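Local coordinates for DegV family protein (PDB 3LUP) that binds a long-chain fatty acid, elaidic acid in this crystal, and may take part in lipid transport or fatty acid metabolism, at residues Ala7-Thr12 with Thr85-Leu90; Gly160-Asn165 with Thr270-Gly275; Ala233-Arg238 with Glu260-Gly265. All blocks are in the same frame, centred on the assembly; numbering follows the deposited sequence.

Interaction 1 (Ala7-Thr12 with Thr85-Leu90); sequences ALITDT and THVLGL
The carbonyl oxygen of Leu90 is gripped by two donors, the hydroxyl of Thr10 from across the contact and the side-chain amide of Gln127 from helix 124-138. Thr10 OG1 stands 3.0 Å from Leu90 O and meets it nearly head-on to the carbonyl. It gets there because OG1 is anti to its own backbone N (chi1 -176°). This side-chain bond continues a parallel pairing in which Ala7, Leu8 and Ile9 match Val87, Leu88 and Gly89. Four backbone hydrogen bonds hold the strands together: Ala7 N to His86 O, Leu88 N to Ala7 O, Ile9 N to Leu88 O, and the shortest, Leu90 N to Ile9 O at 2.7 Å. On one face of the sheet the CD1 of Ile9 lies against Val87 CG1, the two side chains crossing at a slant, while Ala7 CB faces Val87 CG2 at 4.3 Å. On the other face Leu8 CG meets Leu88 CB, and Leu8 CD2 reaches Leu90 CD1, also at 4.3 Å. Just past the paired residues, Asp11 turns its carboxylate to Ser13 OG and the backbone N of Ile92, so it ties together the loops after both strands. The two strands are the middle pair of a four-stranded parallel sheet, the alpha/beta core of a DegV-type domain, in which 26-29 flanks 6-11 and 114-116 flanks 86-89, while helix 69-81 packs on Ala7, Ile9 and Val87 through Leu75, Leu76 and Leu79, and helix 124-138 covers Leu8 and Leu90 with Val131, Leu135 and Leu130.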
loop_
_atom_site.group_PDB
_atom_site.type_symbol
_atom_site.label_atom_id
_atom_site.label_comp_id
_atom_site.label_asym_id
_atom_site.label_seq_id
_atom_site.Cartn_x
_atom_site.Cartn_y
_atom_site.Cartn_z
ATOM N N ALA A 7 5.301 12.552 15.312
ATOM C CA ALA A 7 6.115 11.753 14.421
ATOM C C ALA A 7 5.219 10.911 13.533
ATOM O O ALA A 7 4.122 10.483 13.948
ATOM C CB ALA A 7 7.044 10.884 15.192
ATOM N N LEU A 8 5.683 10.675 12.312
ATOM C CA LEU A 8 4.989 9.764 11.432
ATOM C C LEU A 8 5.788 8.530 11.079
ATOM O O LEU A 8 6.902 8.617 10.550
ATOM C CB LEU A 8 4.459 10.472 10.177
ATOM C CG LEU A 8 2.981 10.759 10.431
ATOM C CD1 LEU A 8 2.793 12.198 10.860
ATOM C CD2 LEU A 8 2.107 10.400 9.248
ATOM N N ILE A 9 5.211 7.372 11.394
ATOM C CA ILE A 9 5.865 6.114 11.058
ATOM C C ILE A 9 5.064 5.301 10.037
ATOM O O ILE A 9 3.821 5.178 10.116
ATOM C CB ILE A 9 6.224 5.254 12.304
ATOM C CG1 ILE A 9 7.149 6.016 13.245
ATOM C CG2 ILE A 9 6.978 4.012 11.902
ATOM C CD1 ILE A 9 6.451 6.898 14.229
ATOM N N THR A 10 5.813 4.772 9.075
ATOM C CA THR A 10 5.268 3.959 8.016
ATOM C C THR A 10 6.284 2.900 7.631
ATOM O O THR A 10 7.323 2.796 8.260
ATOM C CB THR A 10 4.871 4.818 6.794
ATOM O OG1 THR A 10 4.246 3.973 5.813
ATOM C CG2 THR A 10 6.082 5.513 6.191
ATOM N N ASP A 11 5.977 2.111 6.612
ATOM C CA ASP A 11 6.899 1.095 6.152
ATOM C C ASP A 11 7.158 1.317 4.677
ATOM O O ASP A 11 6.526 2.154 4.058
ATOM C CB ASP A 11 6.361 -0.310 6.444
ATOM C CG ASP A 11 4.930 -0.505 5.953
ATOM O OD1 ASP A 11 4.681 -0.330 4.725
ATOM O OD2 ASP A 11 4.058 -0.828 6.809
ATOM N N THR A 12 8.109 0.581 4.122
ATOM C CA THR A 12 8.537 0.798 2.748
ATOM C C THR A 12 7.512 0.350 1.689
ATOM O O THR A 12 7.729 0.580 0.498
ATOM C CB THR A 12 9.888 0.140 2.465
ATOM O OG1 THR A 12 9.759 -1.268 2.649
ATOM C CG2 THR A 12 10.951 0.676 3.404
ATOM N N THR A 85 5.953 14.260 20.984
ATOM C CA THR A 85 4.860 14.062 21.950
ATOM C C THR A 85 3.794 13.083 21.474
ATOM O O THR A 85 3.200 12.374 22.282
ATOM C CB THR A 85 4.164 15.382 22.302
ATOM O OG1 THR A 85 3.511 15.902 21.137
ATOM C CG2 THR A 85 5.174 16.387 22.822
ATOM N N HIS A 86 3.539 13.065 20.171
ATOM C CA HIS A 86 2.543 12.182 19.598
ATOM C C HIS A 86 3.145 11.386 18.462
ATOM O O HIS A 86 4.127 11.813 17.830
ATOM C CB HIS A 86 1.364 12.971 19.056
ATOM C CG HIS A 86 0.616 13.754 20.092
ATOM N ND1 HIS A 86 1.098 14.924 20.633
ATOM C CD2 HIS A 86 -0.593 13.547 20.663
ATOM C CE1 HIS A 86 0.223 15.396 21.502
ATOM N NE2 HIS A 86 -0.810 14.577 21.542
ATOM N N VAL A 87 2.536 10.229 18.198
ATOM C CA VAL A 87 2.958 9.351 17.111
ATOM C C VAL A 87 1.748 8.817 16.333
ATOM O O VAL A 87 0.793 8.297 16.931
ATOM C CB VAL A 87 3.798 8.162 17.655
ATOM C CG1 VAL A 87 4.144 7.176 16.540
ATOM C CG2 VAL A 87 5.067 8.657 18.348
ATOM N N LEU A 88 1.801 8.943 15.003
ATOM C CA LEU A 88 0.838 8.262 14.120
ATOM C C LEU A 88 1.525 7.228 13.226
ATOM O O LEU A 88 2.361 7.566 12.378
ATOM C CB LEU A 88 0.055 9.272 13.283
ATOM C CG LEU A 88 -1.138 8.764 12.468
ATOM C CD1 LEU A 88 -2.187 8.108 13.338
ATOM C CD2 LEU A 88 -1.745 9.927 11.713
ATOM N N GLY A 89 1.187 5.959 13.449
ATOM C CA GLY A 89 1.762 4.852 12.686
ATOM C C GLY A 89 0.773 4.398 11.633
ATOM O O GLY A 89 -0.328 3.924 11.964
ATOM N N LEU A 90 1.166 4.573 10.367
ATOM C CA LEU A 90 0.342 4.217 9.195
ATOM C C LEU A 90 1.023 3.136 8.334
ATOM O O LEU A 90 1.765 3.426 7.383
ATOM C CB LEU A 90 0.027 5.455 8.356
ATOM C CG LEU A 90 -0.861 6.529 8.980
ATOM C CD1 LEU A 90 -0.966 7.715 8.031
ATOM C CD2 LEU A 90 -2.239 5.984 9.313
#

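Interaction 2 (Gly160-Asn165 with Thr270-Gly275); sequences GFIVVN and THLGEG. With ELA (Elaidic acid), chain B.
Beside Leu272, which meets Ile162 and Val164 across the contact, the imidazole of His271 is sandwiched between its own neighbour and the lipid. On one face Thr270 CG2 stands 4.0 Å above the ring plane of His271; on the opposite face C8 of elaidic acid lies 3.4 Å from that plane, and both sit toward the rim. The acyl chain therefore runs past the ring, with C7 and C8 nearest CD2 and NE2, while a hydrogen bond between NE2 and Thr64 OG1 helps fix the ring's rotation. Leu272 divides its two methyl groups between lipid and protein. CD1 faces the lipid, 3.5 Å from C12 of elaidic acid, and CD2 turns to strand 159-163, where it meets Ile162 CG2 at 3.9 Å. Val164 comes at about a right angle to the leucine, its CG1 lying 4.1 Å from Leu272 CG. Earlier in the chain, within strand 159-163, Ile162 CD1 touches C14 and Gly160 CA lies beside the terminal C18. The tail thus runs along this strand of the mixed sheet and the end of helix 266-272, touching both, as expected of a DegV-type fatty acid pocket, while the carboxylate end is held by Arg175. Gly273, with a positive phi of 88°, takes the chain out of the helix and into the loop before strand 277-283. There a water fastens the two segments: it donates to Leu272 O at 2.7 Å and to Glu274 O at 2.8 Å, and it accepts from Asn165 N at 3.0 Å. Nearer the solvent, Asn165 CB rests against the carbonyl oxygens of Glu274 and Gly275.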
loop_
_atom_site.group_PDB
_atom_site.type_symbol
_atom_site.label_atom_id
_atom_site.label_comp_id
_atom_site.label_asym_id
_atom_site.label_seq_id
_atom_site.Cartn_x
_atom_site.Cartn_y
_atom_site.Cartn_z
ATOM N N GLY A 160 -8.631 0.354 -3.611
ATOM C CA GLY A 160 -7.500 -0.217 -4.319
ATOM C C GLY A 160 -7.959 -1.388 -5.157
ATOM O O GLY A 160 -8.388 -2.404 -4.618
ATOM N N PHE A 161 -7.882 -1.236 -6.477
ATOM C CA PHE A 161 -8.300 -2.269 -7.418
ATOM C C PHE A 161 -7.109 -2.770 -8.235
ATOM O O PHE A 161 -6.229 -1.997 -8.573
ATOM C CB PHE A 161 -9.402 -1.721 -8.321
ATOM C CG PHE A 161 -10.753 -1.631 -7.643
ATOM C CD1 PHE A 161 -11.787 -2.513 -7.993
ATOM C CD2 PHE A 161 -10.993 -0.686 -6.651
ATOM C CE1 PHE A 161 -13.034 -2.456 -7.365
ATOM C CE2 PHE A 161 -12.251 -0.615 -6.021
ATOM C CZ PHE A 161 -13.272 -1.508 -6.381
ATOM N N ILE A 162 -7.093 -4.063 -8.546
ATOM C CA ILE A 162 -5.926 -4.714 -9.143
ATOM C C ILE A 162 -6.318 -5.705 -10.219
ATOM O O ILE A 162 -7.318 -6.400 -10.102
ATOM C CB ILE A 162 -5.100 -5.534 -8.096
ATOM C CG1 ILE A 162 -5.112 -4.876 -6.705
ATOM C CG2 ILE A 162 -3.669 -5.796 -8.603
ATOM C CD1 ILE A 162 -5.007 -5.894 -5.563
ATOM N N VAL A 163 -5.511 -5.778 -11.262
ATOM C CA VAL A 163 -5.633 -6.843 -12.235
ATOM C C VAL A 163 -4.244 -7.399 -12.422
ATOM O O VAL A 163 -3.321 -6.670 -12.786
ATOM C CB VAL A 163 -6.204 -6.364 -13.581
ATOM C CG1 VAL A 163 -6.029 -7.450 -14.662
ATOM C CG2 VAL A 163 -7.661 -5.974 -13.416
ATOM N N VAL A 164 -4.092 -8.684 -12.139
ATOM C CA VAL A 164 -2.775 -9.286 -12.153
ATOM C C VAL A 164 -2.544 -10.067 -13.445
ATOM O O VAL A 164 -3.496 -10.408 -14.171
ATOM C CB VAL A 164 -2.492 -10.141 -10.877
ATOM C CG1 VAL A 164 -2.669 -9.298 -9.635
ATOM C CG2 VAL A 164 -3.367 -11.386 -10.824
ATOM N N ASN A 165 -1.281 -10.336 -13.736
ATOM C CA ASN A 165 -0.981 -11.117 -14.899
ATOM C C ASN A 165 -1.141 -12.609 -14.615
ATOM O O ASN A 165 -1.765 -13.342 -15.393
ATOM C CB ASN A 165 0.391 -10.784 -15.437
ATOM C CG ASN A 165 0.568 -11.270 -16.831
ATOM O OD1 ASN A 165 1.556 -11.935 -17.146
ATOM N ND2 ASN A 165 -0.413 -10.977 -17.690
ATOM N N THR A 270 6.427 -9.239 -5.233
ATOM C CA THR A 270 6.396 -10.575 -4.627
ATOM C C THR A 270 4.991 -11.195 -4.530
ATOM O O THR A 270 4.818 -12.377 -4.806
ATOM C CB THR A 270 7.078 -10.583 -3.219
ATOM O OG1 THR A 270 8.473 -10.276 -3.351
ATOM C CG2 THR A 270 6.946 -11.944 -2.541
ATOM N N HIS A 271 3.994 -10.409 -4.137
ATOM C CA HIS A 271 2.654 -10.958 -3.909
ATOM C C HIS A 271 1.729 -10.829 -5.118
ATOM O O HIS A 271 0.763 -11.586 -5.267
ATOM C CB HIS A 271 2.036 -10.335 -2.654
ATOM C CG HIS A 271 2.792 -10.675 -1.408
ATOM N ND1 HIS A 271 2.544 -11.815 -0.674
ATOM C CD2 HIS A 271 3.839 -10.060 -0.806
ATOM C CE1 HIS A 271 3.381 -11.868 0.348
ATOM N NE2 HIS A 271 4.174 -10.811 0.293
ATOM N N LEU A 272 2.041 -9.880 -5.988
ATOM C CA LEU A 272 1.217 -9.624 -7.142
ATOM C C LEU A 272 1.751 -10.333 -8.389
ATOM O O LEU A 272 0.981 -10.689 -9.289
ATOM C CB LEU A 272 1.114 -8.115 -7.364
ATOM C CG LEU A 272 -0.199 -7.399 -7.039
ATOM C CD1 LEU A 272 -0.737 -7.732 -5.649
ATOM C CD2 LEU A 272 -0.036 -5.896 -7.239
ATOM N N GLY A 273 3.065 -10.549 -8.422
ATOM C CA GLY A 273 3.733 -11.050 -9.606
ATOM C C GLY A 273 4.131 -9.879 -10.477
ATOM O O GLY A 273 3.717 -8.736 -10.216
ATOM N N GLU A 274 4.948 -10.159 -11.496
ATOM C CA GLU A 274 5.260 -9.186 -12.530
ATOM C C GLU A 274 4.075 -9.114 -13.493
ATOM O O GLU A 274 3.280 -10.061 -13.579
ATOM C CB GLU A 274 6.546 -9.571 -13.277
ATOM C CG GLU A 274 6.957 -8.591 -14.371
ATOM C CD GLU A 274 8.396 -8.765 -14.816
ATOM O OE1 GLU A 274 9.052 -9.697 -14.314
ATOM O OE2 GLU A 274 8.880 -7.977 -15.669
ATOM N N GLY A 275 3.973 -7.995 -14.213
ATOM C CA GLY A 275 2.869 -7.740 -15.126
ATOM C C GLY A 275 1.575 -7.260 -14.472
ATOM O O GLY A 275 0.560 -7.129 -15.167
HETATM C CA ELA B . 3.961 -10.618 6.098
HETATM C C ELA B . 4.334 -12.061 6.455
HETATM O O ELA B . 4.601 -12.940 5.583
HETATM C C3 ELA B . 5.067 -9.852 5.376
HETATM C C4 ELA B . 4.762 -8.359 5.325
HETATM C C5 ELA B . 4.744 -7.803 3.887
HETATM C C6 ELA B . 3.375 -8.003 3.222
HETATM C C7 ELA B . 3.306 -7.846 1.707
HETATM C C8 ELA B . 1.884 -8.143 1.216
HETATM C C9 ELA B . 1.496 -7.250 0.045
HETATM C C10 ELA B . 0.290 -7.512 -0.777
HETATM C C11 ELA B . 0.229 -6.997 -2.201
HETATM C C12 ELA B . -1.073 -6.269 -2.508
HETATM C C13 ELA B . -0.895 -4.774 -2.710
HETATM C C14 ELA B . -1.898 -4.177 -3.688
HETATM C C15 ELA B . -1.592 -2.689 -3.911
HETATM C C16 ELA B . -2.715 -1.923 -4.614
HETATM C C17 ELA B . -3.280 -0.828 -3.717
HETATM C C18 ELA B . -3.647 0.431 -4.493
HETATM O OXT ELA B . 4.357 -12.394 7.662
HETATM O O HOH W 1 1.111 -10.631 -11.974
#

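Interaction 3 (Ala233-Arg238 with Glu260-Gly265)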
loop_
_atom_site.group_PDB
_atom_site.type_symbol
_atom_site.label_atom_id
_atom_site.label_comp_id
_atom_site.label_asym_id
_atom_site.label_seq_id
_atom_site.Cartn_x
_atom_site.Cartn_y
_atom_site.Cartn_z
ATOM N N ALA A 233 -3.950 7.094 -8.441
ATOM C CA ALA A 233 -2.652 6.534 -8.764
ATOM C C ALA A 233 -2.841 5.267 -9.588
ATOM O O ALA A 233 -3.582 4.371 -9.180
ATOM C CB ALA A 233 -1.879 6.222 -7.475
ATOM N N ILE A 234 -2.197 5.201 -10.752
ATOM C CA ILE A 234 -2.080 3.943 -11.471
ATOM C C ILE A 234 -0.726 3.347 -11.104
ATOM O O ILE A 234 0.310 4.013 -11.196
ATOM C CB ILE A 234 -2.153 4.120 -12.981
ATOM C CG1 ILE A 234 -3.430 4.856 -13.370
ATOM C CG2 ILE A 234 -2.074 2.755 -13.677
ATOM C CD1 ILE A 234 -3.365 5.465 -14.761
ATOM N N ILE A 235 -0.736 2.099 -10.669
ATOM C CA ILE A 235 0.465 1.486 -10.124
ATOM C C ILE A 235 0.684 0.161 -10.839
ATOM O O ILE A 235 -0.267 -0.568 -11.072
ATOM C CB ILE A 235 0.337 1.264 -8.601
ATOM C CG1 ILE A 235 -0.344 2.468 -7.937
ATOM C CG2 ILE A 235 1.703 0.992 -7.978
ATOM C CD1 ILE A 235 -1.418 2.093 -6.942
ATOM N N HIS A 236 1.926 -0.141 -11.204
ATOM C CA HIS A 236 2.209 -1.351 -11.945
ATOM C C HIS A 236 3.535 -1.982 -11.558
ATOM O O HIS A 236 4.456 -1.293 -11.101
ATOM C CB HIS A 236 2.200 -1.056 -13.446
ATOM C CG HIS A 236 3.320 -0.178 -13.888
ATOM N ND1 HIS A 236 4.485 -0.677 -14.426
ATOM C CD2 HIS A 236 3.474 1.164 -13.834
ATOM C CE1 HIS A 236 5.301 0.323 -14.706
ATOM N NE2 HIS A 236 4.709 1.452 -14.360
ATOM N N SER A 237 3.632 -3.294 -11.749
ATOM C CA SER A 237 4.903 -3.994 -11.586
ATOM C C SER A 237 5.446 -4.381 -12.967
ATOM O O SER A 237 5.219 -5.487 -13.453
ATOM C CB SER A 237 4.755 -5.207 -10.655
ATOM O OG SER A 237 3.766 -6.114 -11.136
ATOM N N ARG A 238 6.155 -3.446 -13.597
ATOM C CA ARG A 238 6.683 -3.626 -14.965
ATOM C C ARG A 238 5.568 -3.958 -15.973
ATOM O O ARG A 238 5.644 -4.942 -16.708
ATOM C CB ARG A 238 7.808 -4.678 -15.002
ATOM C CG ARG A 238 9.020 -4.351 -14.129
ATOM C CD ARG A 238 10.253 -4.099 -14.952
ATOM N NE ARG A 238 11.422 -3.824 -14.111
ATOM C CZ ARG A 238 12.517 -4.583 -14.056
ATOM N NH1 ARG A 238 12.616 -5.693 -14.785
ATOM N NH2 ARG A 238 13.520 -4.230 -13.256
ATOM N N GLU A 260 -1.540 9.941 -11.680
ATOM C CA GLU A 260 -0.103 9.749 -11.665
ATOM C C GLU A 260 0.189 8.277 -11.892
ATOM O O GLU A 260 -0.558 7.420 -11.415
ATOM C CB GLU A 260 0.464 10.200 -10.314
ATOM C CG GLU A 260 1.984 10.447 -10.311
ATOM C CD GLU A 260 2.576 10.780 -8.919
ATOM O OE1 GLU A 260 1.922 10.477 -7.876
ATOM O OE2 GLU A 260 3.715 11.330 -8.886
ATOM N N ILE A 261 1.257 7.984 -12.630
ATOM C CA ILE A 261 1.720 6.598 -12.793
ATOM C C ILE A 261 2.959 6.335 -11.925
ATOM O O ILE A 261 3.958 7.070 -11.982
ATOM C CB ILE A 261 1.986 6.197 -14.278
ATOM C CG1 ILE A 261 0.718 6.375 -15.136
ATOM C CG2 ILE A 261 2.464 4.748 -14.356
ATOM C CD1 ILE A 261 0.928 6.371 -16.660
ATOM N N VAL A 262 2.873 5.293 -11.104
ATOM C CA VAL A 262 3.939 4.943 -10.176
ATOM C C VAL A 262 4.123 3.437 -10.166
ATOM O O VAL A 262 3.198 2.688 -10.512
ATOM C CB VAL A 262 3.648 5.432 -8.729
ATOM C CG1 VAL A 262 3.582 6.939 -8.678
ATOM C CG2 VAL A 262 2.366 4.806 -8.154
ATOM N N SER A 263 5.315 3.006 -9.759
ATOM C CA SER A 263 5.652 1.594 -9.684
ATOM C C SER A 263 5.482 0.949 -8.313
ATOM O O SER A 263 5.486 1.641 -7.284
ATOM C CB SER A 263 7.078 1.393 -10.148
ATOM O OG SER A 263 7.072 1.401 -11.552
ATOM N N PHE A 264 5.327 -0.380 -8.328
ATOM C CA PHE A 264 5.450 -1.193 -7.128
ATOM C C PHE A 264 6.936 -1.479 -6.883
ATOM O O PHE A 264 7.759 -1.363 -7.803
ATOM C CB PHE A 264 4.689 -2.521 -7.273
ATOM C CG PHE A 264 3.177 -2.380 -7.355
ATOM C CD1 PHE A 264 2.429 -1.930 -6.256
ATOM C CD2 PHE A 264 2.493 -2.746 -8.515
ATOM C CE1 PHE A 264 1.012 -1.825 -6.329
ATOM C CE2 PHE A 264 1.103 -2.629 -8.603
ATOM C CZ PHE A 264 0.359 -2.173 -7.506
ATOM N N GLY A 265 7.277 -1.825 -5.639
ATOM C CA GLY A 265 8.598 -2.355 -5.292
ATOM C C GLY A 265 8.535 -3.878 -5.176
ATOM O O GLY A 265 7.517 -4.483 -5.503
HETATM O O HOH W 2 7.432 -1.003 -12.715
#
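Ile235 CG2 sits over the centre of the Phe264 ring, 3.3 Å from the centroid and 12° off the normal, a CH-pi contact whose two partners also touch the bound elaidic acid. CG2 reaches the ring because it lies anti to the backbone N of Ile235. The contact joins the two parallel strands of a beta-alpha-beta unit, 230-236 and 259-263, linked by helix 240-252. On the same face Ile235 CG1 lies alongside Val262 CG2, 3.6 Å away. On the other face Ile234 and Ile261 run side by side, both against Tyr247 of the linking helix, and Ile261 CG2 meets the edge of the His236 ring. Backbone bonds alternate between the strands: Ile234 N to Glu260 O, Val262 N to Ile234 O, His236 N to Val262 O and Phe264 N to His236 O. In the last of these the donor stands 44° out of the carbonyl plane. Outside the two segments, His236 ND1 is hydrogen-bonded to Ala239 N, and Ser237 OG to Gly273 O and Ala276 N. Ser263 OG lies over one face of the imidazole and shares a water with Arg238 N, 2.7 Å from the hydroxyl and 2.9 Å from the amide.

How the interactions relate
Interactions 1 and 3 are both buried pairings of parallel strands, but they belong to separate sheets on opposite sides of the chain's centre, about 23 Å apart between centres. Helix 124-138 reaches both. In interaction 1 the strands are central and sealed by helices; in interaction 3 one strand, 259-263, is at the sheet's edge, and a water bonds Ser263 and Arg238 at the end of the pairing. Interaction 2, a strand against a helix end, is only partly buried and relies on apolar contact and a water. It adjoins interaction 3: the backbones of Ser237 and Gly275 are hydrogen-bonded, and strand 259-263 leads into helix 266-272. Both contribute residues to the lipid pocket.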